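Local coordinates for MgGH51 (Meripilus giganteus, PDB 6ZPV), which probably hydrolyses terminal alpha-L-arabinofuranosyl residues from arabinose-containing polysaccharides and oligosaccharides, as a family GH51 glycoside hydrolase, at residues Ser72-Ser75 and Asn76-Asn80; Phe84-Pro87 and Ser88-Gly92; Ala167-Asp171 and Val172-Phe176. One frame throughout, in Å; residues are numbered along the deposited sequence.

Contact 1: Ser72-Ser75 and Asn76-Asn80; sequences SPVS and NALPN
Pro73 meets the backbone of Leu78 and Pro79 through its CB. This atom lies 3.7 Å from Leu78 O, and the same CB is 3.8 Å from Pro79 CA. Pro73 CG lies loosely beside Asn76 ND2, at 4.2 Å, the two side chains crossing at a slant.

Val74 adds two links. Its backbone N donates to a water, which in turn donates to Leu78 O, so one water bridges the two limbs of the loop. Its side chain runs alongside that of Leu78, both pointing the same way, and Val74 CG1 comes 4.0 Å from Leu78 CB. CG1 reaches it because chi1 of 74° sets this methyl between the backbone N and the carbonyl carbon.

Ser75 starts a type I beta turn that ends at Leu78. Leu78 N donates to Ser75 O over 3.0 Å. The donor stands above the carbonyl plane, 62° out of it. Ser75 was built in two conformers, so what its hydroxyl does is less certain. In the conformer described here, Leu78 N makes a weak, bent bond to Ser75 OG at 3.2 Å, and this OG also hydrogen-bonds the carbonyl O of Leu252.

The turn lies in the connection of a beta hairpin, between the consecutive antiparallel strands 64-69 and 80-85, neighbours in one sheet. Val74 touches Phe117 of strand 112-119 and Ala193 of strand 189-198; Leu78 touches Met194 of the latter.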
loop_
_atom_site.group_PDB
_atom_site.type_symbol
_atom_site.label_atom_id
_atom_site.label_comp_id
_atom_site.label_asym_id
_atom_site.label_seq_id
_atom_site.Cartn_x
_atom_site.Cartn_y
_atom_site.Cartn_z
ATOM N N SER A 72 -23.723 -20.345 17.900
ATOM C CA SER A 72 -23.136 -19.572 19.016
ATOM C C SER A 72 -21.760 -19.102 18.564
ATOM O O SER A 72 -20.755 -19.698 18.943
ATOM C CB SER A 72 -23.078 -20.361 20.291
ATOM O OG SER A 72 -24.373 -20.705 20.735
ATOM N N PRO A 73 -21.685 -18.022 17.758
ATOM C CA PRO A 73 -20.408 -17.603 17.192
ATOM C C PRO A 73 -19.489 -16.975 18.235
ATOM O O PRO A 73 -19.918 -16.483 19.273
ATOM C CB PRO A 73 -20.816 -16.607 16.115
ATOM C CG PRO A 73 -22.067 -15.970 16.687
ATOM C CD PRO A 73 -22.808 -17.150 17.327
ATOM N N VAL A 74 -18.196 -16.940 17.913
ATOM C CA VAL A 74 -17.217 -16.334 18.807
ATOM C C VAL A 74 -17.530 -14.866 19.069
ATOM O O VAL A 74 -17.345 -14.378 20.168
ATOM C CB VAL A 74 -15.784 -16.573 18.294
ATOM C CG1 VAL A 74 -15.411 -15.713 17.067
ATOM C CG2 VAL A 74 -14.770 -16.335 19.414
ATOM N N SER A 75 -18.006 -14.193 18.059
ATOM C CA SER A 75 -18.514 -12.825 18.109
ATOM C C SER A 75 -19.513 -12.661 16.983
ATOM O O SER A 75 -19.417 -13.340 15.959
ATOM C CB SER A 75 -17.369 -11.857 17.961
ATOM O OG SER A 75 -16.915 -11.911 16.616
ATOM N N ASN A 76 -20.461 -11.727 17.139
ATOM C CA ASN A 76 -21.410 -11.542 16.042
ATOM C C ASN A 76 -20.710 -10.911 14.833
ATOM O O ASN A 76 -21.267 -11.016 13.721
ATOM C CB ASN A 76 -22.636 -10.788 16.459
ATOM C CG ASN A 76 -23.669 -11.655 17.144
ATOM O OD1 ASN A 76 -24.879 -11.648 16.699
ATOM N ND2 ASN A 76 -23.315 -12.302 18.188
ATOM N N ALA A 77 -19.547 -10.302 14.986
ATOM C CA ALA A 77 -18.780 -9.783 13.836
ATOM C C ALA A 77 -18.149 -10.933 13.034
ATOM O O ALA A 77 -17.746 -10.675 11.904
ATOM C CB ALA A 77 -17.711 -8.818 14.295
ATOM N N LEU A 78 -18.031 -12.104 13.627
ATOM C CA LEU A 78 -17.391 -13.292 13.045
ATOM C C LEU A 78 -18.355 -14.461 13.150
ATOM O O LEU A 78 -18.126 -15.422 13.924
ATOM C CB LEU A 78 -16.040 -13.587 13.741
ATOM C CG LEU A 78 -15.000 -12.450 13.631
ATOM C CD1 LEU A 78 -13.769 -12.823 14.469
ATOM C CD2 LEU A 78 -14.606 -12.178 12.175
ATOM N N PRO A 79 -19.430 -14.439 12.333
ATOM C CA PRO A 79 -20.496 -15.436 12.517
ATOM C C PRO A 79 -20.152 -16.849 12.055
ATOM O O PRO A 79 -20.899 -17.781 12.388
ATOM C CB PRO A 79 -21.631 -14.857 11.656
ATOM C CG PRO A 79 -20.912 -14.045 10.592
ATOM C CD PRO A 79 -19.797 -13.413 11.370
ATOM N N ASN A 80 -19.057 -17.010 11.301
ATOM C CA ASN A 80 -18.690 -18.322 10.774
ATOM C C ASN A 80 -17.600 -18.945 11.611
ATOM O O ASN A 80 -16.710 -18.291 12.095
ATOM C CB ASN A 80 -18.222 -18.157 9.321
ATOM C CG ASN A 80 -19.313 -17.688 8.365
ATOM O OD1 ASN A 80 -20.504 -17.970 8.590
ATOM N ND2 ASN A 80 -18.882 -16.986 7.297
HETATM O O HOH W 1 -17.744 -17.927 15.233
#

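Contact 2: Phe84-Pro87 and Ser88-Gly92; sequences FSVP and SGSSG
Ser90 and Pro87 hold the bend together through one short hydrogen bond. Ser90 OG donates to Pro87 O at 2.7 Å. The hydroxyl approaches from above the carbonyl plane, 45° out of it. Beside this bond, Val86 CG1 touches the same serine, 3.7 Å from Ser90 OG and equally near its CB. Pro87 CD is 4.1 Å from Ser90 OG.

Ser90 OG is placed beside its own backbone N (chi1 -66°), which swings it back toward the proline carbonyl. The bend passes through Gly89, whose phi is 78°; at its backbone angles a CB would press on the carbonyl O of Ser88. A second partner steadies the hydroxyl: Asn62 ND2 donates to Ser90 OG. Val86 makes backbone bonds to Gly187 and Gln188, and its side chain rests on Ile180 of strand 174-181. Ser88 N hydrogen-bonds a sulfate ion, probably from the crystallisation liquor. The bend lies in the loop from strand 80-85 to strand 93-98, which belong to different five-stranded sheets.

Were Ser90 an alanine, Pro87 O would probably lose this donor and Asn62 ND2 this acceptor, and the bend would be likely to shift more easily.

The hydroxyl thus gives one bond and takes one. It ties the loop to the chain just past strand 80-85 and to Asn62, next to a methyl of Val86.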
loop_
_atom_site.group_PDB
_atom_site.type_symbol
_atom_site.label_atom_id
_atom_site.label_comp_id
_atom_site.label_asym_id
_atom_site.label_seq_id
_atom_site.Cartn_x
_atom_site.Cartn_y
_atom_site.Cartn_z
ATOM N N PHE A 84 -14.657 -28.881 12.788
ATOM C CA PHE A 84 -13.641 -29.944 12.655
ATOM C C PHE A 84 -14.112 -31.209 13.347
ATOM O O PHE A 84 -14.406 -31.193 14.521
ATOM C CB PHE A 84 -12.330 -29.457 13.280
ATOM C CG PHE A 84 -11.306 -30.527 13.555
ATOM C CD1 PHE A 84 -10.675 -31.211 12.525
ATOM C CD2 PHE A 84 -10.993 -30.880 14.846
ATOM C CE1 PHE A 84 -9.736 -32.190 12.797
ATOM C CE2 PHE A 84 -10.021 -31.855 15.119
ATOM C CZ PHE A 84 -9.384 -32.485 14.073
ATOM N N SER A 85 -14.179 -32.309 12.609
ATOM C CA SER A 85 -14.611 -33.598 13.190
ATOM C C SER A 85 -13.579 -34.681 12.855
ATOM O O SER A 85 -13.051 -34.709 11.723
ATOM C CB SER A 85 -15.972 -33.997 12.682
ATOM O OG SER A 85 -16.952 -33.046 13.088
ATOM N N VAL A 86 -13.347 -35.572 13.780
ATOM C CA VAL A 86 -12.462 -36.734 13.609
ATOM C C VAL A 86 -13.367 -37.979 13.548
ATOM O O VAL A 86 -14.119 -38.235 14.483
ATOM C CB VAL A 86 -11.478 -36.876 14.774
ATOM C CG1 VAL A 86 -10.593 -38.086 14.585
ATOM C CG2 VAL A 86 -10.662 -35.596 14.955
ATOM N N PRO A 87 -13.344 -38.744 12.452
ATOM C CA PRO A 87 -14.142 -39.967 12.405
ATOM C C PRO A 87 -13.794 -40.929 13.528
ATOM O O PRO A 87 -12.700 -40.929 14.095
ATOM C CB PRO A 87 -13.749 -40.561 11.062
ATOM C CG PRO A 87 -13.411 -39.354 10.203
ATOM C CD PRO A 87 -12.651 -38.475 11.183
ATOM N N SER A 88 -14.768 -41.782 13.855
ATOM C CA SER A 88 -14.500 -42.920 14.753
ATOM C C SER A 88 -13.404 -43.768 14.077
ATOM O O SER A 88 -13.259 -43.759 12.831
ATOM C CB SER A 88 -15.788 -43.710 15.002
ATOM O OG SER A 88 -16.275 -44.255 13.804
ATOM N N GLY A 89 -12.680 -44.531 14.841
ATOM C CA GLY A 89 -11.737 -45.485 14.213
ATOM C C GLY A 89 -10.453 -44.860 13.704
ATOM O O GLY A 89 -9.910 -45.363 12.730
ATOM N N SER A 90 -9.975 -43.785 14.343
ATOM C CA SER A 90 -8.856 -42.953 13.901
ATOM C C SER A 90 -7.623 -43.144 14.779
ATOM O O SER A 90 -7.661 -43.638 15.909
ATOM C CB SER A 90 -9.325 -41.511 13.864
ATOM O OG SER A 90 -10.315 -41.336 12.857
ATOM N N SER A 91 -6.503 -42.685 14.238
ATOM C CA SER A 91 -5.217 -42.665 14.939
ATOM C C SER A 91 -4.289 -41.693 14.205
ATOM O O SER A 91 -4.509 -41.400 12.991
ATOM C CB SER A 91 -4.551 -44.038 15.017
ATOM O OG SER A 91 -4.037 -44.408 13.776
ATOM N N GLY A 92 -3.223 -41.284 14.875
ATOM C CA GLY A 92 -2.220 -40.417 14.280
ATOM C C GLY A 92 -2.674 -38.981 14.229
ATOM O O GLY A 92 -3.800 -38.653 14.615
#

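Contact 3: Ala167-Asp171 and Val172-Phe176; sequences ASAPD and VSNSF
An Asx turn at Asp171 leads the chain into strand 174-181. Asp171 OD1 accepts from Ser173 N at 2.9 Å, a fairly straight bond with an N-H...O angle of 160°. The amide comes from above the carboxylate plane. This is possible because chi1 of 60° puts the carboxylate between the backbone N and the carbonyl carbon, folded over the start of the next residues.

The side chain of Asn174 closes the turn from the strand side. Its ND2 donates to Asp171 O at 2.9 Å, with Asp171 O tilted 20° out of the amide plane. ND2 also bonds Ile104 O in a neighbouring loop. The other end of the amide is held by water: one molecule donates to Asn174 OD1 at 2.8 Å and to Asp171 OD1 at the same distance. Bonds at both ends probably fix the amide's rotation. Ala169 CB faces its polar end, 3.5 Å from Asn174 ND2. Asn174 is buried, although the turn itself is exposed, and also touches Leu142 of strand 141-150.

Ser173 is the centre of an inverse gamma turn, whose closing bond from Asn174 N to Val172 O is weak. An Asx turn and an inverse gamma turn overlap here, sharing Val172 and Ser173, where the loop from strand 157-163 enters a strand of the beta sandwich.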
loop_
_atom_site.group_PDB
_atom_site.type_symbol
_atom_site.label_atom_id
_atom_site.label_comp_id
_atom_site.label_asym_id
_atom_site.label_seq_id
_atom_site.Cartn_x
_atom_site.Cartn_y
_atom_site.Cartn_z
ATOM N N ALA A 167 14.314 -25.230 11.834
ATOM C CA ALA A 167 15.261 -24.940 10.727
ATOM C C ALA A 167 14.703 -23.875 9.791
ATOM O O ALA A 167 13.480 -24.105 9.598
ATOM C CB ALA A 167 15.424 -26.228 9.977
ATOM N N SER A 168 15.456 -22.913 9.139
ATOM C CA SER A 168 14.650 -22.308 8.054
ATOM C C SER A 168 14.256 -23.359 7.016
ATOM O O SER A 168 15.017 -24.297 6.712
ATOM C CB SER A 168 15.445 -21.231 7.451
ATOM O OG SER A 168 15.750 -20.237 8.392
ATOM N N ALA A 169 13.081 -23.187 6.397
ATOM C CA ALA A 169 12.682 -24.016 5.255
ATOM C C ALA A 169 13.440 -23.629 4.003
ATOM O O ALA A 169 13.916 -22.491 3.871
ATOM C CB ALA A 169 11.203 -23.863 5.007
ATOM N N PRO A 170 13.551 -24.574 3.044
ATOM C CA PRO A 170 14.309 -24.270 1.825
ATOM C C PRO A 170 13.557 -23.353 0.862
ATOM O O PRO A 170 14.180 -22.841 -0.099
ATOM C CB PRO A 170 14.529 -25.647 1.178
ATOM C CG PRO A 170 13.355 -26.481 1.740
ATOM C CD PRO A 170 13.150 -25.980 3.163
ATOM N N ASP A 171 12.229 -23.255 1.006
ATOM C CA ASP A 171 11.373 -22.451 0.118
ATOM C C ASP A 171 10.151 -22.037 0.928
ATOM O O ASP A 171 10.116 -22.285 2.134
ATOM C CB ASP A 171 11.106 -23.196 -1.196
ATOM C CG ASP A 171 10.422 -24.518 -0.953
ATOM O OD1 ASP A 171 9.528 -24.571 -0.073
ATOM O OD2 ASP A 171 10.707 -25.477 -1.669
ATOM N N VAL A 172 9.182 -21.417 0.294
ATOM C CA VAL A 172 7.958 -20.940 0.992
ATOM C C VAL A 172 6.803 -21.937 0.892
ATOM O O VAL A 172 5.703 -21.582 1.352
ATOM C CB VAL A 172 7.527 -19.542 0.538
ATOM C CG1 VAL A 172 8.638 -18.529 0.781
ATOM C CG2 VAL A 172 7.110 -19.489 -0.933
ATOM N N SER A 173 7.026 -23.174 0.434
ATOM C CA SER A 173 5.936 -24.153 0.268
ATOM C C SER A 173 5.689 -24.857 1.608
ATOM O O SER A 173 5.950 -26.056 1.728
ATOM C CB SER A 173 6.255 -25.083 -0.881
ATOM O OG SER A 173 6.263 -24.384 -2.136
ATOM N N ASN A 174 5.211 -24.085 2.571
ATOM C CA ASN A 174 4.948 -24.503 3.954
ATOM C C ASN A 174 3.531 -24.044 4.355
ATOM O O ASN A 174 3.010 -23.096 3.766
ATOM C CB ASN A 174 5.963 -23.874 4.901
ATOM C CG ASN A 174 7.365 -23.996 4.365
ATOM O OD1 ASN A 174 7.839 -25.144 4.211
ATOM N ND2 ASN A 174 8.021 -22.879 4.041
ATOM N N SER A 175 2.992 -24.699 5.375
ATOM C CA SER A 175 1.646 -24.417 5.890
ATOM C C SER A 175 1.636 -24.360 7.419
ATOM O O SER A 175 2.459 -25.019 8.093
ATOM C CB SER A 175 0.675 -25.447 5.425
ATOM O OG SER A 175 0.436 -25.387 4.033
ATOM N N PHE A 176 0.719 -23.559 7.936
ATOM C CA PHE A 176 0.339 -23.622 9.342
ATOM C C PHE A 176 -0.527 -24.861 9.564
ATOM O O PHE A 176 -1.306 -25.229 8.669
ATOM C CB PHE A 176 -0.452 -22.378 9.675
ATOM C CG PHE A 176 -1.039 -22.317 11.062
ATOM C CD1 PHE A 176 -0.200 -22.161 12.170
ATOM C CD2 PHE A 176 -2.396 -22.383 11.273
ATOM C CE1 PHE A 176 -0.692 -22.106 13.457
ATOM C CE2 PHE A 176 -2.909 -22.272 12.587
ATOM C CZ PHE A 176 -2.073 -22.162 13.658
HETATM O O HOH W 2 9.807 -25.847 2.405
#

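All three are local contacts in loops or at strand ends of one beta-sandwich region built from two five-stranded antiparallel sheets. They follow in series along the chain. Contact 1 lies between two neighbouring strands of one sheet, 64-69 and 80-85. Contact 2 starts the passage from strand 80-85 to strand 93-98 of the other sheet, and contact 3 completes the passage from 157-163 to 174-181. The centres of contacts 1 and 2 are about 26 Å apart. Those of contacts 2 and 3 are about 27 Å apart, and those of contacts 1 and 3 about 32 Å. Contacts 1 and 2 nearly adjoin in sequence; none touches another in space. They shape separate surface loops that connect the sandwich strands.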